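PDB 2IVF: ethylbenzene dehydrogenase alpha-subunit from Aromatoleum aromaticum, which belongs to the molybdopterin oxidoreductase family and carries a molybdenum atom, two pterin guanine dinucleotides and an iron-sulfur cluster. Local coordinates for residues 483-488 with 955-960; 543-548 with 585-590. All coordinates share one frame; numbering follows the deposited sequence.

Contact 1. Residues 483-488 with 955-960; sequences YSDDNM and YFMNGS
Tyr483 and Met957 approach from opposite directions and meet at their far ends, the phenol oxygen set against the end of the thioether. Tyr483 OH lies 3.3 Å from Met957 SD and equally close to the Met957 CE methyl, whereas the ring itself is reached less closely: CE stands 4.1 Å from Tyr483 CZ and comes at the ring obliquely. With chi1 at 48°, the Tyr483 ring sits between its own backbone N and carbonyl carbon, and this rotation carries the hydroxyl nearer to 955-960 than the start of the side chain would suggest. Met957 is extended through chi2 and bends only at chi3 (-53°), which turns the methyl back beside the tyrosine. Asp485 contributes a looser touch, its OD2 4.4 Å from Met957 CE. The two backbones stay well apart, the nearest CA atoms, those of Asp485 and Phe956, being 11.8 Å from each other.

Farther back along the side chain, Met957 CG lies over the centre of the Phe956 ring, 3.5 Å above its plane. The type II turn from Tyr955 to Asn958 is braced by Asn958 ND2, which donates to Phe956 O over 2.7 Å, and by Asp216, which accepts from Met957 N. Rings of His236, Trp481 and Trp87 meet that of Tyr483. The Tyr483 side chain is about 10 Å from the molybdenum atom, so this long-range meeting of the loop that leads into helix 486-493 with a late turn belongs to the wider surroundings of the molybdenum site in a protein of the molybdopterin oxidoreductase family.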
loop_
_atom_site.group_PDB
_atom_site.type_symbol
_atom_site.label_atom_id
_atom_site.label_comp_id
_atom_site.label_asym_id
_atom_site.label_seq_id
_atom_site.Cartn_x
_atom_site.Cartn_y
_atom_site.Cartn_z
ATOM N N TYR A 483 -14.828 13.032 11.496
ATOM C CA TYR A 483 -13.818 13.957 11.003
ATOM C C TYR A 483 -14.409 15.327 10.748
ATOM O O TYR A 483 -15.620 15.438 10.603
ATOM C CB TYR A 483 -13.202 13.430 9.709
ATOM C CG TYR A 483 -14.179 12.950 8.644
ATOM C CD1 TYR A 483 -14.729 13.826 7.697
ATOM C CD2 TYR A 483 -14.508 11.591 8.554
ATOM C CE1 TYR A 483 -15.626 13.345 6.697
ATOM C CE2 TYR A 483 -15.379 11.104 7.576
ATOM C CZ TYR A 483 -15.950 11.974 6.659
ATOM O OH TYR A 483 -16.786 11.399 5.728
ATOM N N SER A 484 -13.556 16.344 10.705
ATOM C CA SER A 484 -13.995 17.670 10.338
ATOM C C SER A 484 -13.700 17.835 8.888
ATOM O O SER A 484 -12.544 17.745 8.488
ATOM C CB SER A 484 -13.193 18.730 11.046
ATOM O OG SER A 484 -13.683 20.002 10.663
ATOM N N ASP A 485 -14.709 18.156 8.115
ATOM C CA ASP A 485 -14.505 18.510 6.742
ATOM C C ASP A 485 -14.913 19.972 6.530
ATOM O O ASP A 485 -15.115 20.398 5.414
ATOM C CB ASP A 485 -15.269 17.540 5.841
ATOM C CG ASP A 485 -16.771 17.631 6.003
ATOM O OD1 ASP A 485 -17.263 18.406 6.865
ATOM O OD2 ASP A 485 -17.456 16.896 5.251
ATOM N N ASP A 486 -14.949 20.748 7.616
ATOM C CA ASP A 486 -15.350 22.156 7.558
ATOM C C ASP A 486 -14.523 22.941 6.537
ATOM O O ASP A 486 -15.053 23.792 5.787
ATOM C CB ASP A 486 -15.236 22.810 8.945
ATOM C CG ASP A 486 -16.201 22.209 9.959
ATOM O OD1 ASP A 486 -16.338 20.976 9.963
ATOM O OD2 ASP A 486 -16.805 22.941 10.755
ATOM N N ASN A 487 -13.229 22.632 6.496
ATOM C CA ASN A 487 -12.303 23.364 5.614
ATOM C C ASN A 487 -12.725 23.254 4.152
ATOM O O ASN A 487 -12.643 24.220 3.416
ATOM C CB ASN A 487 -10.839 22.931 5.806
ATOM C CG ASN A 487 -10.619 21.452 5.604
ATOM O OD1 ASN A 487 -11.333 20.634 6.165
ATOM N ND2 ASN A 487 -9.647 21.098 4.774
ATOM N N MET A 488 -13.239 22.089 3.775
ATOM C CA MET A 488 -13.727 21.863 2.427
ATOM C C MET A 488 -15.132 22.383 2.226
ATOM O O MET A 488 -15.404 23.080 1.216
ATOM C CB MET A 488 -13.671 20.383 2.108
ATOM C CG MET A 488 -12.292 19.926 1.907
ATOM S SD MET A 488 -12.255 18.172 1.603
ATOM C CE MET A 488 -12.056 17.503 3.251
ATOM N N TYR A 955 -28.627 12.238 3.751
ATOM C CA TYR A 955 -27.962 13.523 3.616
ATOM C C TYR A 955 -26.535 13.133 3.236
ATOM O O TYR A 955 -26.223 11.943 3.183
ATOM C CB TYR A 955 -28.039 14.338 4.901
ATOM C CG TYR A 955 -27.481 13.633 6.128
ATOM C CD1 TYR A 955 -26.122 13.683 6.412
ATOM C CD2 TYR A 955 -28.309 12.955 7.032
ATOM C CE1 TYR A 955 -25.587 13.061 7.538
ATOM C CE2 TYR A 955 -27.751 12.309 8.176
ATOM C CZ TYR A 955 -26.401 12.384 8.424
ATOM O OH TYR A 955 -25.806 11.768 9.546
ATOM N N PHE A 956 -25.694 14.125 2.966
ATOM C CA PHE A 956 -24.423 13.914 2.288
ATOM C C PHE A 956 -23.609 12.817 2.988
ATOM O O PHE A 956 -23.443 12.841 4.214
ATOM C CB PHE A 956 -23.665 15.236 2.227
ATOM C CG PHE A 956 -22.292 15.150 1.585
ATOM C CD1 PHE A 956 -22.089 14.467 0.395
ATOM C CD2 PHE A 956 -21.222 15.820 2.157
ATOM C CE1 PHE A 956 -20.821 14.415 -0.196
ATOM C CE2 PHE A 956 -19.947 15.766 1.567
ATOM C CZ PHE A 956 -19.763 15.059 0.393
ATOM N N MET A 957 -23.137 11.864 2.173
ATOM C CA MET A 957 -22.371 10.686 2.571
ATOM C C MET A 957 -23.115 9.632 3.382
ATOM O O MET A 957 -22.535 8.581 3.731
ATOM C CB MET A 957 -21.104 11.114 3.310
ATOM C CG MET A 957 -20.272 12.090 2.517
ATOM S SD MET A 957 -18.770 12.550 3.378
ATOM C CE MET A 957 -19.536 13.033 4.907
ATOM N N ASN A 958 -24.386 9.877 3.674
ATOM C CA ASN A 958 -25.123 9.066 4.617
ATOM C C ASN A 958 -26.480 8.670 4.079
ATOM O O ASN A 958 -27.355 9.486 3.938
ATOM C CB ASN A 958 -25.343 9.845 5.918
ATOM C CG ASN A 958 -24.079 10.074 6.669
ATOM O OD1 ASN A 958 -23.788 9.363 7.634
ATOM N ND2 ASN A 958 -23.290 11.050 6.226
ATOM N N GLY A 959 -26.655 7.399 3.791
ATOM C CA GLY A 959 -27.975 6.905 3.425
ATOM C C GLY A 959 -28.102 6.747 1.929
ATOM O O GLY A 959 -27.168 7.020 1.188
ATOM N N SER A 960 -29.284 6.297 1.514
ATOM C CA SER A 960 -29.575 5.945 0.115
ATOM C C SER A 960 -28.814 4.645 -0.252
ATOM O O SER A 960 -27.846 4.263 0.421
ATOM C CB SER A 960 -29.280 7.100 -0.852
ATOM O OG SER A 960 -27.953 7.084 -1.319
#

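Contact 2. Residues 543-548 with 585-590; sequences LVPPAM and GWWTND
A strand-to-helix connection, from strand 543-544 by way of Pro545 to the helix that contains Met548, packs here against the loop that follows helix 574-583; Gly585 ends that helix in a Schellman motif. Met548 and Trp587 cross at about a right angle, and the methionine methyl rests over one face of the indole. Its CE lies 4.0 Å from the centroid of the five-membered ring and 23° off the ring normal, a CH-pi contact displaced toward the rim. The bend in Met548 at chi2 (-51°) is part of what brings the methyl over the indole. Pro545 slides past the same indole, its CG 4.2 Å from Trp587 CZ3 and oblique to the ring. Beyond the two segments, Trp587 NE1 donates to Leu945 O, which anchors the indole N-H.

At the other end of the contact, Val544 CG1 packs 3.6 Å from Asp590 O. That carbonyl also accepts a hydrogen bond from a water at 2.7 Å, and the same water donates to Leu543 O over 2.6 Å. The carboxylate of Asp590 is engaged elsewhere, through OD1 with His713. Two carbonyl oxygens cannot hydrogen-bond to each other; the water donates to both and so links strand and loop at this point, while across the contact the tryptophan end probably relies on dispersion and CH-pi attraction.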
loop_
_atom_site.group_PDB
_atom_site.type_symbol
_atom_site.label_atom_id
_atom_site.label_comp_id
_atom_site.label_asym_id
_atom_site.label_seq_id
_atom_site.Cartn_x
_atom_site.Cartn_y
_atom_site.Cartn_z
ATOM N N LEU A 543 -25.924 17.576 -4.253
ATOM C CA LEU A 543 -25.340 16.302 -3.882
ATOM C C LEU A 543 -26.481 15.303 -3.833
ATOM O O LEU A 543 -27.463 15.507 -3.110
ATOM C CB LEU A 543 -24.664 16.381 -2.530
ATOM C CG LEU A 543 -23.389 17.226 -2.536
ATOM C CD1 LEU A 543 -23.007 17.648 -1.134
ATOM C CD2 LEU A 543 -22.247 16.459 -3.202
ATOM N N VAL A 544 -26.345 14.235 -4.607
ATOM C CA VAL A 544 -27.481 13.359 -4.908
ATOM C C VAL A 544 -27.064 11.889 -4.742
ATOM O O VAL A 544 -25.897 11.539 -4.961
ATOM C CB VAL A 544 -28.037 13.657 -6.350
ATOM C CG1 VAL A 544 -28.314 15.143 -6.498
ATOM C CG2 VAL A 544 -27.025 13.205 -7.415
ATOM N N PRO A 545 -27.999 11.027 -4.304
ATOM C CA PRO A 545 -27.716 9.570 -4.230
ATOM C C PRO A 545 -27.287 9.049 -5.588
ATOM O O PRO A 545 -28.010 9.296 -6.551
ATOM C CB PRO A 545 -29.076 8.955 -3.842
ATOM C CG PRO A 545 -30.100 10.038 -4.080
ATOM C CD PRO A 545 -29.368 11.338 -3.865
ATOM N N PRO A 546 -26.102 8.423 -5.697
ATOM C CA PRO A 546 -25.575 7.946 -7.003
ATOM C C PRO A 546 -26.333 6.794 -7.684
ATOM O O PRO A 546 -26.333 6.709 -8.926
ATOM C CB PRO A 546 -24.124 7.581 -6.673
ATOM C CG PRO A 546 -24.144 7.301 -5.227
ATOM C CD PRO A 546 -25.147 8.174 -4.609
ATOM N N ALA A 547 -27.077 5.979 -6.929
ATOM C CA ALA A 547 -27.937 4.951 -7.549
ATOM C C ALA A 547 -28.937 5.524 -8.562
ATOM O O ALA A 547 -29.337 4.834 -9.524
ATOM C CB ALA A 547 -28.667 4.096 -6.461
ATOM N N MET A 548 -29.395 6.757 -8.339
ATOM C CA MET A 548 -30.492 7.287 -9.132
ATOM C C MET A 548 -30.072 7.521 -10.567
ATOM O O MET A 548 -30.726 7.024 -11.484
ATOM C CB MET A 548 -31.062 8.592 -8.565
ATOM C CG MET A 548 -31.631 8.464 -7.175
ATOM S SD MET A 548 -32.816 7.105 -7.018
ATOM C CE MET A 548 -33.325 7.330 -5.297
ATOM N N GLY A 585 -43.119 9.754 -1.514
ATOM C CA GLY A 585 -42.480 11.037 -1.309
ATOM C C GLY A 585 -41.165 10.871 -0.591
ATOM O O GLY A 585 -40.589 11.854 -0.081
ATOM N N TRP A 586 -40.661 9.639 -0.563
ATOM C CA TRP A 586 -39.407 9.375 0.141
ATOM C C TRP A 586 -38.186 9.816 -0.652
ATOM O O TRP A 586 -37.124 10.053 -0.061
ATOM C CB TRP A 586 -39.308 7.900 0.513
ATOM C CG TRP A 586 -40.284 7.503 1.521
ATOM C CD1 TRP A 586 -41.057 8.333 2.312
ATOM C CD2 TRP A 586 -40.659 6.169 1.858
ATOM N NE1 TRP A 586 -41.880 7.584 3.110
ATOM C CE2 TRP A 586 -41.652 6.254 2.856
ATOM C CE3 TRP A 586 -40.259 4.903 1.404
ATOM C CZ2 TRP A 586 -42.237 5.123 3.414
ATOM C CZ3 TRP A 586 -40.833 3.792 1.958
ATOM C CH2 TRP A 586 -41.811 3.900 2.949
ATOM N N TRP A 587 -38.317 9.888 -1.978
ATOM C CA TRP A 587 -37.283 10.488 -2.807
ATOM C C TRP A 587 -37.957 11.502 -3.682
ATOM O O TRP A 587 -39.002 11.210 -4.232
ATOM C CB TRP A 587 -36.552 9.438 -3.648
ATOM C CG TRP A 587 -36.003 8.341 -2.767
ATOM C CD1 TRP A 587 -36.613 7.156 -2.486
ATOM C CD2 TRP A 587 -34.798 8.367 -1.981
ATOM N NE1 TRP A 587 -35.857 6.430 -1.609
ATOM C CE2 TRP A 587 -34.722 7.136 -1.300
ATOM C CE3 TRP A 587 -33.745 9.285 -1.834
ATOM C CZ2 TRP A 587 -33.667 6.819 -0.448
ATOM C CZ3 TRP A 587 -32.695 8.961 -1.005
ATOM C CH2 TRP A 587 -32.654 7.731 -0.328
ATOM N N THR A 588 -37.330 12.678 -3.803
ATOM C CA THR A 588 -37.868 13.847 -4.512
ATOM C C THR A 588 -37.018 14.164 -5.738
ATOM O O THR A 588 -36.031 13.472 -6.002
ATOM C CB THR A 588 -37.857 15.048 -3.591
ATOM O OG1 THR A 588 -36.502 15.419 -3.303
ATOM C CG2 THR A 588 -38.611 14.728 -2.278
ATOM N N ASN A 589 -37.389 15.208 -6.488
ATOM C CA ASN A 589 -36.599 15.608 -7.663
ATOM C C ASN A 589 -35.242 16.194 -7.326
ATOM O O ASN A 589 -34.394 16.361 -8.227
ATOM C CB ASN A 589 -37.350 16.615 -8.563
ATOM C CG ASN A 589 -36.766 16.658 -10.038
ATOM O OD1 ASN A 589 -35.518 16.632 -10.267
ATOM N ND2 ASN A 589 -37.662 16.695 -11.013
ATOM N N ASP A 590 -35.014 16.557 -6.066
ATOM C CA ASP A 590 -33.669 17.025 -5.681
ATOM C C ASP A 590 -32.703 15.896 -5.357
ATOM O O ASP A 590 -31.505 16.136 -5.177
ATOM C CB ASP A 590 -33.738 18.030 -4.536
ATOM C CG ASP A 590 -34.327 19.357 -4.984
ATOM O OD1 ASP A 590 -34.456 19.575 -6.214
ATOM O OD2 ASP A 590 -34.645 20.182 -4.110
HETATM O O HOH W 1 -30.054 15.436 -2.990
#

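How the contacts relate
Segment 955-960 joins the two contacts: Ser960 packs on Pro545 and Trp587, with its OG 3.3 Å from Pro545 CB, and Phe956 lies against Leu543. Segment 955-960 thus meets 483-488 chiefly through Met957, and contact 2 through Phe956 and Ser960. Contact 1 lies nearer the centre of the chain, about 10 Å from it against 18 Å for contact 2 (centre to centre), yet two of its three touching residues are partly exposed, while four of the five in contact 2 are buried. Both use a methionine against an aromatic residue, but contact 1 engages a phenol oxygen, and contact 2 an indole face plus a water bridge.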